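Local coordinates for protein purine nucleoside phosphorylase (Schistosoma mansoni, PDB 6B4Q) that probably catalyses the reversible phosphorolysis of purine nucleosides such as inosine and guanosine, giving the free base and ribose 1-phosphate, at residues A[35-40]-A[114-119]; A[84-89]-A[220-225]; A[124-129]-A[241-246]; A[192-197]-A[216-221]. All coordinates share one frame; numbering follows the deposited sequence.

Contact 1. Residues A[35-40]-A[114-119]; sequences SGLGKL and LITNLA. With CQG (pyridin-4-ol), chain H.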
loop_
_atom_site.group_PDB
_atom_site.type_symbol
_atom_site.label_atom_id
_atom_site.label_comp_id
_atom_site.label_asym_id
_atom_site.label_seq_id
_atom_site.Cartn_x
_atom_site.Cartn_y
_atom_site.Cartn_z
ATOM N N SER A 35 22.981 -8.640 1.673
ATOM C CA SER A 35 23.392 -9.481 2.794
ATOM C C SER A 35 24.239 -10.647 2.296
ATOM O O SER A 35 23.865 -11.334 1.338
ATOM C CB SER A 35 22.164 -9.991 3.542
ATOM O OG SER A 35 21.375 -10.817 2.699
ATOM N N GLY A 36 25.375 -10.882 2.963
ATOM C CA GLY A 36 26.331 -11.885 2.536
ATOM C C GLY A 36 27.219 -11.451 1.382
ATOM O O GLY A 36 28.098 -12.226 0.977
ATOM N N LEU A 37 27.033 -10.238 0.864
ATOM C CA LEU A 37 27.735 -9.746 -0.323
ATOM C C LEU A 37 28.611 -8.532 -0.002
ATOM O O LEU A 37 28.853 -7.682 -0.868
ATOM C CB LEU A 37 26.729 -9.399 -1.429
ATOM C CG LEU A 37 25.732 -10.524 -1.786
ATOM C CD1 LEU A 37 24.728 -10.020 -2.852
ATOM C CD2 LEU A 37 26.443 -11.802 -2.264
ATOM N N GLY A 38 29.125 -8.445 1.229
ATOM C CA GLY A 38 29.840 -7.261 1.675
ATOM C C GLY A 38 31.346 -7.372 1.796
ATOM O O GLY A 38 31.978 -6.435 2.306
ATOM N N LYS A 39 31.955 -8.449 1.320
ATOM C CA LYS A 39 33.390 -8.663 1.536
ATOM C C LYS A 39 34.238 -7.564 0.899
ATOM O O LYS A 39 35.309 -7.237 1.419
ATOM C CB LYS A 39 33.804 -10.032 0.998
ATOM C CG LYS A 39 35.322 -10.339 1.134
ATOM C CD LYS A 39 35.688 -11.756 0.655
ATOM C CE LYS A 39 37.147 -11.869 0.143
ATOM N NZ LYS A 39 38.075 -10.788 0.627
ATOM N N LEU A 40 33.774 -6.969 -0.209
ATOM C CA LEU A 40 34.541 -5.896 -0.847
ATOM C C LEU A 40 34.823 -4.756 0.123
ATOM O O LEU A 40 35.888 -4.129 0.052
ATOM C CB LEU A 40 33.790 -5.366 -2.078
ATOM C CG LEU A 40 34.451 -4.252 -2.910
ATOM C CD1 LEU A 40 35.822 -4.665 -3.422
ATOM C CD2 LEU A 40 33.571 -3.872 -4.088
ATOM N N LEU A 114 26.330 2.211 -6.738
ATOM C CA LEU A 114 26.284 0.806 -7.134
ATOM C C LEU A 114 25.616 0.003 -6.024
ATOM O O LEU A 114 26.002 0.136 -4.855
ATOM C CB LEU A 114 27.697 0.265 -7.376
ATOM C CG LEU A 114 28.639 1.071 -8.279
ATOM C CD1 LEU A 114 30.028 0.435 -8.366
ATOM C CD2 LEU A 114 28.054 1.224 -9.688
ATOM N N ILE A 115 24.611 -0.810 -6.377
ATOM C CA ILE A 115 23.791 -1.531 -5.397
ATOM C C ILE A 115 23.662 -3.008 -5.754
ATOM O O ILE A 115 23.425 -3.355 -6.916
ATOM C CB ILE A 115 22.379 -0.919 -5.305
ATOM C CG1 ILE A 115 22.434 0.547 -5.038
ATOM C CG2 ILE A 115 21.549 -1.597 -4.185
ATOM C CD1 ILE A 115 21.047 1.207 -5.102
ATOM N N THR A 116 23.801 -3.889 -4.752
ATOM C CA THR A 116 23.450 -5.305 -4.923
ATOM C C THR A 116 22.375 -5.737 -3.920
ATOM O O THR A 116 22.219 -5.144 -2.835
ATOM C CB THR A 116 24.687 -6.246 -4.812
ATOM O OG1 THR A 116 25.294 -6.168 -3.504
ATOM C CG2 THR A 116 25.730 -5.906 -5.850
ATOM N N ASN A 117 21.623 -6.783 -4.300
ATOM C CA ASN A 117 20.574 -7.359 -3.457
ATOM C C ASN A 117 20.387 -8.839 -3.784
ATOM O O ASN A 117 20.916 -9.353 -4.773
ATOM C CB ASN A 117 19.261 -6.576 -3.596
ATOM C CG ASN A 117 18.636 -6.675 -4.987
ATOM O OD1 ASN A 117 18.346 -7.753 -5.455
ATOM N ND2 ASN A 117 18.369 -5.534 -5.614
ATOM N N LEU A 118 19.670 -9.532 -2.884
ATOM C CA LEU A 118 19.215 -10.905 -3.085
ATOM C C LEU A 118 17.721 -10.900 -3.422
ATOM O O LEU A 118 16.940 -10.120 -2.851
ATOM C CB LEU A 118 19.503 -11.760 -1.856
ATOM C CG LEU A 118 20.998 -12.177 -1.728
ATOM C CD1 LEU A 118 21.448 -12.147 -0.281
ATOM C CD2 LEU A 118 21.174 -13.538 -2.341
ATOM N N ALA A 119 17.327 -11.714 -4.402
ATOM C CA ALA A 119 15.969 -11.644 -4.938
ATOM C C ALA A 119 15.460 -13.021 -5.360
ATOM O O ALA A 119 16.240 -13.964 -5.551
ATOM C CB ALA A 119 15.913 -10.683 -6.131
HETATM C C4 CQG H . 12.347 -13.534 -2.448
HETATM C C3 CQG H . 12.753 -14.775 -2.899
HETATM C C2 CQG H . 14.959 -14.294 -2.185
HETATM C C1 CQG H . 14.551 -13.059 -1.726
HETATM O O CQG H . 12.871 -11.451 -1.396
HETATM C C CQG H . 13.248 -12.706 -1.875
HETATM N N CQG H . 14.049 -15.140 -2.763
#
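Thr116 OG1 is gripped from outside the two segments, by Gly34 N and by the hydroxyl of the modified cysteine at position 33, and Leu37 packs beside it. With chi1 at 62°, OG1 sits between the backbone N and the carbonyl carbon, facing the loop. There Leu37 CD1 lies 3.9 Å from OG1, the two side chains crossing at a slant and the leucine covering a hydroxyl already bonded elsewhere. Leu37 CD1 also reaches Leu118, 4.5 Å from its CG, in a loose apolar touch. Leu118 CD1 lies against Ser35, 3.0 Å from Ser35 O and 3.3 Å from Ser35 OG; the first approach, with chi2 (142°) off the staggered value, leaves the placement of this methyl doubtful. No hydrogen bond joins the two segments directly. Residues 35-40 follow strand 29-31, a place that in related phosphorylases belongs to the phosphate-binding loop, so a similar role is likely here; a dimethyl sulfoxide molecule lies beside Ser35. Helix 259-283 backs the contact, with Leu273 on Leu37 and Phe277 on Thr116, while Leu242 of the neighbouring strand 236-246 packs on both Leu37 and Leu118.

Contact 2. Residues A[84-89]-A[220-225]; sequences QGRLHM and GMSTVP. With CQG (pyridin-4-ol), chain H; DMS (dimethyl sulfoxide), chain F.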
loop_
_atom_site.group_PDB
_atom_site.type_symbol
_atom_site.label_atom_id
_atom_site.label_comp_id
_atom_site.label_asym_id
_atom_site.label_seq_id
_atom_site.Cartn_x
_atom_site.Cartn_y
_atom_site.Cartn_z
ATOM N N GLN A 84 27.824 -0.136 5.396
ATOM C CA GLN A 84 28.024 -1.483 5.935
ATOM C C GLN A 84 26.904 -1.755 6.945
ATOM O O GLN A 84 26.994 -1.353 8.105
ATOM C CB GLN A 84 29.401 -1.590 6.585
ATOM C CG GLN A 84 29.775 -2.983 7.057
ATOM C CD GLN A 84 31.216 -3.061 7.558
ATOM O OE1 GLN A 84 31.608 -2.356 8.490
ATOM N NE2 GLN A 84 32.008 -3.920 6.934
ATOM N N GLY A 85 25.863 -2.458 6.507
ATOM C CA GLY A 85 24.627 -2.559 7.268
ATOM C C GLY A 85 23.558 -1.640 6.705
ATOM O O GLY A 85 23.428 -0.471 7.099
ATOM N N ARG A 86 22.776 -2.132 5.766
ATOM C CA ARG A 86 21.827 -1.218 5.145
ATOM C C ARG A 86 20.489 -1.249 5.875
ATOM O O ARG A 86 20.160 -2.189 6.610
ATOM C CB ARG A 86 21.677 -1.533 3.657
ATOM C CG ARG A 86 20.594 -2.482 3.289
ATOM C CD ARG A 86 20.897 -3.165 1.969
ATOM N NE ARG A 86 20.237 -2.566 0.809
ATOM C CZ ARG A 86 20.226 -3.143 -0.387
ATOM N NH1 ARG A 86 19.637 -2.539 -1.416
ATOM N NH2 ARG A 86 20.815 -4.331 -0.552
ATOM N N LEU A 87 19.748 -0.157 5.715
ATOM C CA LEU A 87 18.468 0.038 6.378
ATOM C C LEU A 87 17.366 -0.426 5.444
ATOM O O LEU A 87 17.322 0.003 4.289
ATOM C CB LEU A 87 18.279 1.520 6.718
ATOM C CG LEU A 87 19.491 2.216 7.341
ATOM C CD1 LEU A 87 19.192 3.691 7.520
ATOM C CD2 LEU A 87 19.857 1.577 8.655
ATOM N N HIS A 88 16.478 -1.291 5.933
ATOM C CA HIS A 88 15.366 -1.810 5.140
ATOM C C HIS A 88 14.024 -1.316 5.683
ATOM O O HIS A 88 13.808 -1.293 6.901
ATOM C CB HIS A 88 15.366 -3.337 5.151
ATOM C CG HIS A 88 16.516 -3.962 4.428
ATOM N ND1 HIS A 88 17.556 -4.589 5.084
ATOM C CD2 HIS A 88 16.768 -4.099 3.107
ATOM C CE1 HIS A 88 18.401 -5.083 4.195
ATOM N NE2 HIS A 88 17.950 -4.792 2.988
ATOM N N MET A 89 13.089 -0.974 4.783
ATOM C CA MET A 89 11.841 -0.365 5.252
ATOM C C MET A 89 10.960 -1.374 6.002
ATOM O O MET A 89 10.140 -0.950 6.841
ATOM C CB MET A 89 11.084 0.313 4.078
ATOM C CG MET A 89 11.916 1.468 3.517
ATOM S SD MET A 89 11.086 2.728 2.555
ATOM C CE MET A 89 10.122 3.519 3.808
ATOM N N GLY A 220 11.918 -8.613 -4.799
ATOM C CA GLY A 220 12.684 -8.515 -3.569
ATOM C C GLY A 220 12.165 -7.387 -2.694
ATOM O O GLY A 220 11.222 -6.674 -3.050
ATOM N N MET A 221 12.832 -7.223 -1.538
ATOM C CA MET A 221 12.341 -6.378 -0.453
ATOM C C MET A 221 13.198 -5.131 -0.201
ATOM O O MET A 221 13.110 -4.552 0.887
ATOM C CB MET A 221 12.260 -7.192 0.850
ATOM C CG MET A 221 11.495 -8.474 0.803
ATOM S SD MET A 221 11.584 -9.346 2.405
ATOM C CE MET A 221 10.979 -10.955 1.889
ATOM N N SER A 222 14.022 -4.708 -1.156
ATOM C CA SER A 222 14.967 -3.622 -0.932
ATOM C C SER A 222 15.118 -2.802 -2.210
ATOM O O SER A 222 14.335 -2.939 -3.162
ATOM C CB SER A 222 16.328 -4.168 -0.479
ATOM O OG SER A 222 16.944 -4.851 -1.555
ATOM N N THR A 223 16.136 -1.919 -2.199
ATOM C CA THR A 223 16.708 -1.274 -3.385
ATOM C C THR A 223 15.878 -0.136 -3.983
ATOM O O THR A 223 16.414 0.956 -4.216
ATOM C CB THR A 223 17.012 -2.351 -4.428
ATOM O OG1 THR A 223 18.029 -3.226 -3.901
ATOM C CG2 THR A 223 17.557 -1.727 -5.708
ATOM N N VAL A 224 14.593 -0.354 -4.265
ATOM C CA VAL A 224 13.783 0.702 -4.910
ATOM C C VAL A 224 13.734 1.995 -4.099
ATOM O O VAL A 224 13.842 3.081 -4.700
ATOM C CB VAL A 224 12.394 0.143 -5.273
ATOM C CG1 VAL A 224 11.410 1.238 -5.617
ATOM C CG2 VAL A 224 12.511 -0.812 -6.453
ATOM N N PRO A 225 13.638 1.983 -2.753
ATOM C CA PRO A 225 13.683 3.265 -2.014
ATOM C C PRO A 225 14.970 4.048 -2.235
ATOM O O PRO A 225 14.915 5.276 -2.492
ATOM C CB PRO A 225 13.515 2.817 -0.539
ATOM C CG PRO A 225 12.678 1.551 -0.656
ATOM C CD PRO A 225 13.316 0.853 -1.845
HETATM C C4 CQG H . 12.347 -13.534 -2.448
HETATM C C3 CQG H . 12.753 -14.775 -2.899
HETATM C C2 CQG H . 14.959 -14.294 -2.185
HETATM C C1 CQG H . 14.551 -13.059 -1.726
HETATM O O CQG H . 12.871 -11.451 -1.396
HETATM C C CQG H . 13.248 -12.706 -1.875
HETATM N N CQG H . 14.049 -15.140 -2.763
HETATM S S DMS F . 19.677 -7.569 0.230
HETATM O O DMS F . 18.323 -7.155 -0.243
HETATM C C1 DMS F . 19.969 -6.899 1.894
HETATM C C2 DMS F . 19.638 -9.297 0.709
HETATM O O HOH W 1 13.575 -1.325 1.886
#
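Arg86 reaches across to Thr223 with NH1, 3.0 Å from Thr223 OG1, but the hydrogen bond is weak, bent to 133° at the hydrogen. The arginine has chi1 at 92°, away from a staggered value, and bends at chi3 (-98°), turning the guanidinium so that Thr223 OG1 meets its edge while Ser222 CB stands 3.8 Å above one face, toward its rim. The firmer holds on these groups come from strand 112-121, where Thr116 O takes Arg86 NH2 and Asn117 ND2 donates to Thr223 OG1. Thr223 OG1 passes its own proton to Ser222 OG at 3.1 Å. Ser222 OG in turn donates to the oxygen of a bound dimethyl sulfoxide, OG to O 3.0 Å. Arg86 NH2 lies 3.5 Å from the sulfur S of that molecule, and His88 NE2 lies beside its methyl C1. This grouping is consistent with the phosphate site of trimeric purine nucleoside phosphorylases, the solvent molecule probably standing in for the anion. Thr223 also occupies the N-cap position of helix 224-232, though its side chain makes no capping bond. His88 turns its ring edge to the serine, CD2 lying 3.6 Å from Ser222 CB near the ring plane, and Tyr90 stacks on the ring. At the far end Met89, bent at its last torsion, slides past Pro225 in the opposite direction, SD 3.8 Å from Pro225 CG. A water accepts from Met89 N and donates weakly to Met221 O, and Leu145 of the second subunit packs against Met89.

Contact 3. Residues A[124-129]-A[241-246]; sequences RKLKSG and SLIANN. With CQG (pyridin-4-ol), chain H.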
loop_
_atom_site.group_PDB
_atom_site.type_symbol
_atom_site.label_atom_id
_atom_site.label_comp_id
_atom_site.label_asym_id
_atom_site.label_seq_id
_atom_site.Cartn_x
_atom_site.Cartn_y
_atom_site.Cartn_z
ATOM N N ARG A 124 10.796 -17.354 -16.185
ATOM C CA ARG A 124 11.155 -18.771 -16.209
ATOM C C ARG A 124 12.586 -19.028 -16.680
ATOM O O ARG A 124 13.101 -20.113 -16.427
ATOM C CB ARG A 124 10.153 -19.554 -17.069
ATOM C CG ARG A 124 8.787 -19.620 -16.382
ATOM C CD ARG A 124 7.721 -20.264 -17.243
ATOM N NE ARG A 124 6.442 -20.369 -16.541
ATOM C CZ ARG A 124 6.112 -21.362 -15.716
ATOM N NH1 ARG A 124 6.969 -22.354 -15.463
ATOM N NH2 ARG A 124 4.917 -21.355 -15.136
ATOM N N LYS A 125 13.257 -18.061 -17.310
ATOM C CA LYS A 125 14.656 -18.235 -17.705
ATOM C C LYS A 125 15.654 -18.116 -16.547
ATOM O O LYS A 125 16.847 -18.390 -16.750
ATOM C CB LYS A 125 15.041 -17.196 -18.773
ATOM C CG LYS A 125 14.371 -17.393 -20.123
ATOM C CD LYS A 125 14.740 -16.251 -21.059
ATOM C CE LYS A 125 13.921 -16.276 -22.348
ATOM N NZ LYS A 125 14.360 -17.328 -23.319
ATOM N N LEU A 126 15.218 -17.701 -15.353
ATOM C CA LEU A 126 16.125 -17.408 -14.249
ATOM C C LEU A 126 16.299 -18.611 -13.307
ATOM O O LEU A 126 15.316 -19.247 -12.909
ATOM C CB LEU A 126 15.593 -16.196 -13.476
ATOM C CG LEU A 126 15.567 -14.872 -14.258
ATOM C CD1 LEU A 126 15.008 -13.746 -13.386
ATOM C CD2 LEU A 126 16.956 -14.521 -14.787
ATOM N N LYS A 127 17.556 -18.905 -12.952
ATOM C CA LYS A 127 17.957 -20.000 -12.076
ATOM C C LYS A 127 18.673 -19.448 -10.850
ATOM O O LYS A 127 19.258 -18.360 -10.885
ATOM C CB LYS A 127 18.927 -20.973 -12.778
ATOM C CG LYS A 127 18.395 -21.648 -14.024
ATOM C CD LYS A 127 19.541 -22.117 -14.920
ATOM C CE LYS A 127 19.633 -21.285 -16.199
ATOM N NZ LYS A 127 19.600 -19.777 -15.987
ATOM N N SER A 128 18.683 -20.245 -9.784
ATOM C CA SER A 128 19.509 -19.943 -8.620
ATOM C C SER A 128 20.963 -19.703 -9.034
ATOM O O SER A 128 21.550 -20.490 -9.792
ATOM C CB SER A 128 19.421 -21.105 -7.624
ATOM O OG SER A 128 20.143 -20.818 -6.454
ATOM N N GLY A 129 21.539 -18.606 -8.531
ATOM C CA GLY A 129 22.898 -18.199 -8.856
ATOM C C GLY A 129 23.050 -17.266 -10.048
ATOM O O GLY A 129 24.181 -16.814 -10.325
ATOM N N SER A 241 20.662 -7.779 -9.042
ATOM C CA SER A 241 20.074 -8.795 -8.164
ATOM C C SER A 241 20.800 -10.135 -8.335
ATOM O O SER A 241 21.087 -10.552 -9.459
ATOM C CB SER A 241 18.588 -9.008 -8.466
ATOM O OG SER A 241 17.747 -7.922 -8.065
ATOM N N LEU A 242 21.073 -10.819 -7.209
ATOM C CA LEU A 242 21.496 -12.218 -7.198
ATOM C C LEU A 242 20.264 -13.081 -6.939
ATOM O O LEU A 242 19.563 -12.879 -5.944
ATOM C CB LEU A 242 22.558 -12.460 -6.125
ATOM C CG LEU A 242 22.922 -13.930 -5.863
ATOM C CD1 LEU A 242 23.418 -14.655 -7.114
ATOM C CD2 LEU A 242 24.028 -13.987 -4.803
ATOM N N ILE A 243 19.986 -14.012 -7.839
ATOM C CA ILE A 243 18.778 -14.833 -7.759
ATOM C C ILE A 243 19.024 -16.007 -6.819
ATOM O O ILE A 243 19.919 -16.827 -7.040
ATOM C CB ILE A 243 18.359 -15.329 -9.149
ATOM C CG1 ILE A 243 18.104 -14.158 -10.114
ATOM C CG2 ILE A 243 17.163 -16.278 -9.051
ATOM C CD1 ILE A 243 17.055 -13.134 -9.581
ATOM N N ALA A 244 18.236 -16.097 -5.755
ATOM C CA ALA A 244 18.398 -17.201 -4.817
ATOM C C ALA A 244 17.592 -18.448 -5.181
ATOM O O ALA A 244 17.946 -19.544 -4.747
ATOM C CB ALA A 244 18.003 -16.731 -3.416
ATOM N N ASN A 245 16.549 -18.312 -5.985
ATOM C CA ASN A 245 15.578 -19.360 -6.255
ATOM C C ASN A 245 14.627 -18.822 -7.297
ATOM O O ASN A 245 14.530 -17.608 -7.471
ATOM C CB ASN A 245 14.796 -19.728 -5.010
ATOM C CG ASN A 245 13.896 -18.589 -4.547
ATOM O OD1 ASN A 245 14.388 -17.523 -4.147
ATOM N ND2 ASN A 245 12.567 -18.796 -4.614
ATOM N N ASN A 246 13.873 -19.723 -7.939
ATOM C CA ASN A 246 12.793 -19.324 -8.847
ATOM C C ASN A 246 11.458 -19.598 -8.147
ATOM O O ASN A 246 11.071 -20.760 -7.963
ATOM C CB ASN A 246 12.874 -20.059 -10.191
ATOM C CG ASN A 246 11.909 -19.498 -11.193
ATOM O OD1 ASN A 246 10.708 -19.680 -11.044
ATOM N ND2 ASN A 246 12.416 -18.773 -12.213
HETATM C C4 CQG H . 12.347 -13.534 -2.448
HETATM C C3 CQG H . 12.753 -14.775 -2.899
HETATM C C2 CQG H . 14.959 -14.294 -2.185
HETATM C C1 CQG H . 14.551 -13.059 -1.726
HETATM O O CQG H . 12.871 -11.451 -1.396
HETATM C C CQG H . 13.248 -12.706 -1.875
HETATM N N CQG H . 14.049 -15.140 -2.763
#
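Asn246 crosses to the loop at Leu126, and its side chain is worth following outward. CB lies 3.7 Å from Leu126 O. CG stands anti to the backbone N (chi1 -171°), which brings the amide alongside that carbonyl, with ND2 turned to it. ND2 donates to Leu126 O at 3.0 Å, with 153° at the hydrogen and the acceptor tilted somewhat out of the amide plane; Asn123 O offers ND2 a second, weak bond. OD1 turns the other way and caps helix 247-253 through Leu249 N. One amide thus ties the loop to a helix start. The loop runs from strand 112-121 into strand 131-139, which pairs antiparallel with strand 236-246 in the central sheet, and residues 128-129 already lie along that strand. Gly129 N donates to Ile243 O at 2.8 Å, nearly straight at 169°, and Ser128 CA adds a CH···O contact to the same oxygen. Ile243 sends CG2 to within 3.5 Å of Lys127 O, and its CD1 meets Leu126 CD1 at 4.4 Å. Asn245 points away from the loop, into the pocket: its OD1 sits 2.8 Å from the ring nitrogen N of the bound pyridin-4-ol, while its ND2 is held by Asp250.

Contact 4. Residues A[192-197]-A[216-221]; sequences GVYAFN and CDVVGM. With CQG (pyridin-4-ol), chain H.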
loop_
_atom_site.group_PDB
_atom_site.type_symbol
_atom_site.label_atom_id
_atom_site.label_comp_id
_atom_site.label_asym_id
_atom_site.label_seq_id
_atom_site.Cartn_x
_atom_site.Cartn_y
_atom_site.Cartn_z
ATOM N N GLY A 192 16.317 -7.376 -16.384
ATOM C CA GLY A 192 14.921 -7.560 -16.030
ATOM C C GLY A 192 14.313 -6.459 -15.183
ATOM O O GLY A 192 14.984 -5.526 -14.715
ATOM N N VAL A 193 12.999 -6.596 -14.995
ATOM C CA VAL A 193 12.163 -5.662 -14.231
ATOM C C VAL A 193 12.011 -6.194 -12.808
ATOM O O VAL A 193 11.649 -7.370 -12.615
ATOM C CB VAL A 193 10.781 -5.506 -14.899
ATOM C CG1 VAL A 193 9.820 -4.745 -13.987
ATOM C CG2 VAL A 193 10.896 -4.845 -16.300
ATOM N N TYR A 194 12.277 -5.332 -11.821
ATOM C CA TYR A 194 12.267 -5.679 -10.395
ATOM C C TYR A 194 10.963 -5.233 -9.732
ATOM O O TYR A 194 10.635 -4.046 -9.766
ATOM C CB TYR A 194 13.438 -4.995 -9.702
ATOM C CG TYR A 194 13.639 -5.227 -8.193
ATOM C CD1 TYR A 194 14.561 -6.167 -7.731
ATOM C CD2 TYR A 194 12.976 -4.460 -7.234
ATOM C CE1 TYR A 194 14.778 -6.365 -6.370
ATOM C CE2 TYR A 194 13.205 -4.647 -5.844
ATOM C CZ TYR A 194 14.104 -5.593 -5.432
ATOM O OH TYR A 194 14.360 -5.783 -4.098
ATOM N N ALA A 195 10.264 -6.178 -9.091
ATOM C CA ALA A 195 9.086 -5.867 -8.267
ATOM C C ALA A 195 9.514 -5.700 -6.816
ATOM O O ALA A 195 10.167 -6.587 -6.236
ATOM C CB ALA A 195 8.032 -6.961 -8.368
ATOM N N PHE A 196 9.114 -4.566 -6.210
ATOM C CA PHE A 196 9.375 -4.275 -4.790
ATOM C C PHE A 196 8.194 -4.801 -3.954
ATOM O O PHE A 196 7.095 -4.226 -3.969
ATOM C CB PHE A 196 9.587 -2.764 -4.621
ATOM C CG PHE A 196 9.900 -2.288 -3.198
ATOM C CD1 PHE A 196 10.423 -3.131 -2.221
ATOM C CD2 PHE A 196 9.641 -0.950 -2.842
ATOM C CE1 PHE A 196 10.692 -2.671 -0.929
ATOM C CE2 PHE A 196 9.883 -0.492 -1.549
ATOM C CZ PHE A 196 10.415 -1.349 -0.584
ATOM N N ASN A 197 8.438 -5.901 -3.230
ATOM C CA ASN A 197 7.567 -6.423 -2.168
ATOM C C ASN A 197 8.008 -5.828 -0.837
ATOM O O ASN A 197 9.127 -6.086 -0.389
ATOM C CB ASN A 197 7.704 -7.952 -2.132
ATOM C CG ASN A 197 7.139 -8.583 -0.854
ATOM O OD1 ASN A 197 6.137 -8.117 -0.270
ATOM N ND2 ASN A 197 7.793 -9.686 -0.414
ATOM N N CYS A 216 6.697 -8.940 -14.293
ATOM C CA CYS A 216 7.850 -8.835 -13.414
ATOM C C CYS A 216 8.818 -9.969 -13.712
ATOM O O CYS A 216 8.403 -11.100 -13.999
ATOM C CB CYS A 216 7.426 -8.889 -11.947
ATOM S SG CYS A 216 6.258 -7.589 -11.475
ATOM N N ASP A 217 10.113 -9.663 -13.667
ATOM C CA ASP A 217 11.137 -10.685 -13.840
ATOM C C ASP A 217 11.743 -11.174 -12.530
ATOM O O ASP A 217 12.150 -12.332 -12.463
ATOM C CB ASP A 217 12.274 -10.165 -14.737
ATOM C CG ASP A 217 11.794 -9.817 -16.166
ATOM O OD1 ASP A 217 11.401 -10.763 -16.877
ATOM O OD2 ASP A 217 11.821 -8.620 -16.576
ATOM N N VAL A 218 11.857 -10.313 -11.518
ATOM C CA VAL A 218 12.432 -10.655 -10.209
ATOM C C VAL A 218 11.631 -9.918 -9.139
ATOM O O VAL A 218 10.928 -8.949 -9.424
ATOM C CB VAL A 218 13.940 -10.293 -10.101
ATOM C CG1 VAL A 218 14.750 -10.878 -11.271
ATOM C CG2 VAL A 218 14.141 -8.852 -10.091
ATOM N N VAL A 219 11.728 -10.386 -7.884
ATOM C CA VAL A 219 11.023 -9.764 -6.756
ATOM C C VAL A 219 11.951 -9.729 -5.538
ATOM O O VAL A 219 12.684 -10.690 -5.268
ATOM C CB VAL A 219 9.693 -10.514 -6.444
ATOM C CG1 VAL A 219 9.933 -11.964 -6.172
ATOM C CG2 VAL A 219 8.934 -9.871 -5.278
ATOM N N GLY A 220 11.918 -8.613 -4.799
ATOM C CA GLY A 220 12.684 -8.515 -3.569
ATOM C C GLY A 220 12.165 -7.387 -2.694
ATOM O O GLY A 220 11.222 -6.674 -3.050
ATOM N N MET A 221 12.832 -7.223 -1.538
ATOM C CA MET A 221 12.341 -6.378 -0.453
ATOM C C MET A 221 13.198 -5.131 -0.201
ATOM O O MET A 221 13.110 -4.552 0.887
ATOM C CB MET A 221 12.260 -7.192 0.850
ATOM C CG MET A 221 11.495 -8.474 0.803
ATOM S SD MET A 221 11.584 -9.346 2.405
ATOM C CE MET A 221 10.979 -10.955 1.889
HETATM C C4 CQG H . 12.347 -13.534 -2.448
HETATM C C3 CQG H . 12.753 -14.775 -2.899
HETATM C C2 CQG H . 14.959 -14.294 -2.185
HETATM C C1 CQG H . 14.551 -13.059 -1.726
HETATM O O CQG H . 12.871 -11.451 -1.396
HETATM C C CQG H . 13.248 -12.706 -1.875
HETATM N N CQG H . 14.049 -15.140 -2.763
#
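Cys216 opens the pairing by setting SG against Ala195 CB, 3.6 Å apart. Asp217 OD2 uses its anti lone pair to accept Val193 N at 2.8 Å, while OD1 is held by Asn123. Val193 O takes two donors, Asp217 N and Val218 N. Val218 swings CG2 to 3.6 Å from Tyr194 CD1, the two side chains crossing near a right angle on one face of the sheet, and its carbonyl receives Ala195 N. On the face of Ala195 and Val219, Val219 CG2 lies 4.3 Å from Ala195 CB, and it also reaches Asn197 CB. Gly220 N donates to Ala195 O at 3.0 Å. Tyr194, with CG anti to its backbone N (chi1 -179°), runs its ring along the neighbouring strand until OH is 3.2 Å from Gly220 CA; this hydroxyl accepts from Ser222 N and probably also donates to Ser222 O. Gly220 O accepts Asn197 N, with the Phe196 ring edge beside it. Met221 lies alongside Asn197 and extends to CE, 3.8 Å from the O of pyridin-4-ol. This is the parallel pairing of a beta-alpha-beta crossover, helix 205-213 connecting the two strands in the chain, in the phosphorylase-fold sheet whose strand ends line the ligand pocket.

Overall arrangement
Each contact has residues beside the bound pyridin-4-ol, but contacts 1 and 2 also border the neighbouring dimethyl sulfoxide. Contacts 1, 3 and 4 each have a strand in one sheet: strand 112-121 has 236-246 and 218-220 as neighbours, and Asn117 OD1 bonds Ser241 OG between contacts 1 and 3. All three are buried, contact 3 with an exposed loop edge. Contact 4 is regular backbone pairing; contact 3 mixes backbone and amide bonds; contact 1, without a direct hydrogen bond, sets leucine methyls against polar atoms of loop and strand. Contact 2, only partly buried, is the most polar in its side chains and continues contact 4 through Gly220 and Met221. Contacts 2 and 4 also touch the second subunit, whereas contacts 1 and 3 touch no other chain.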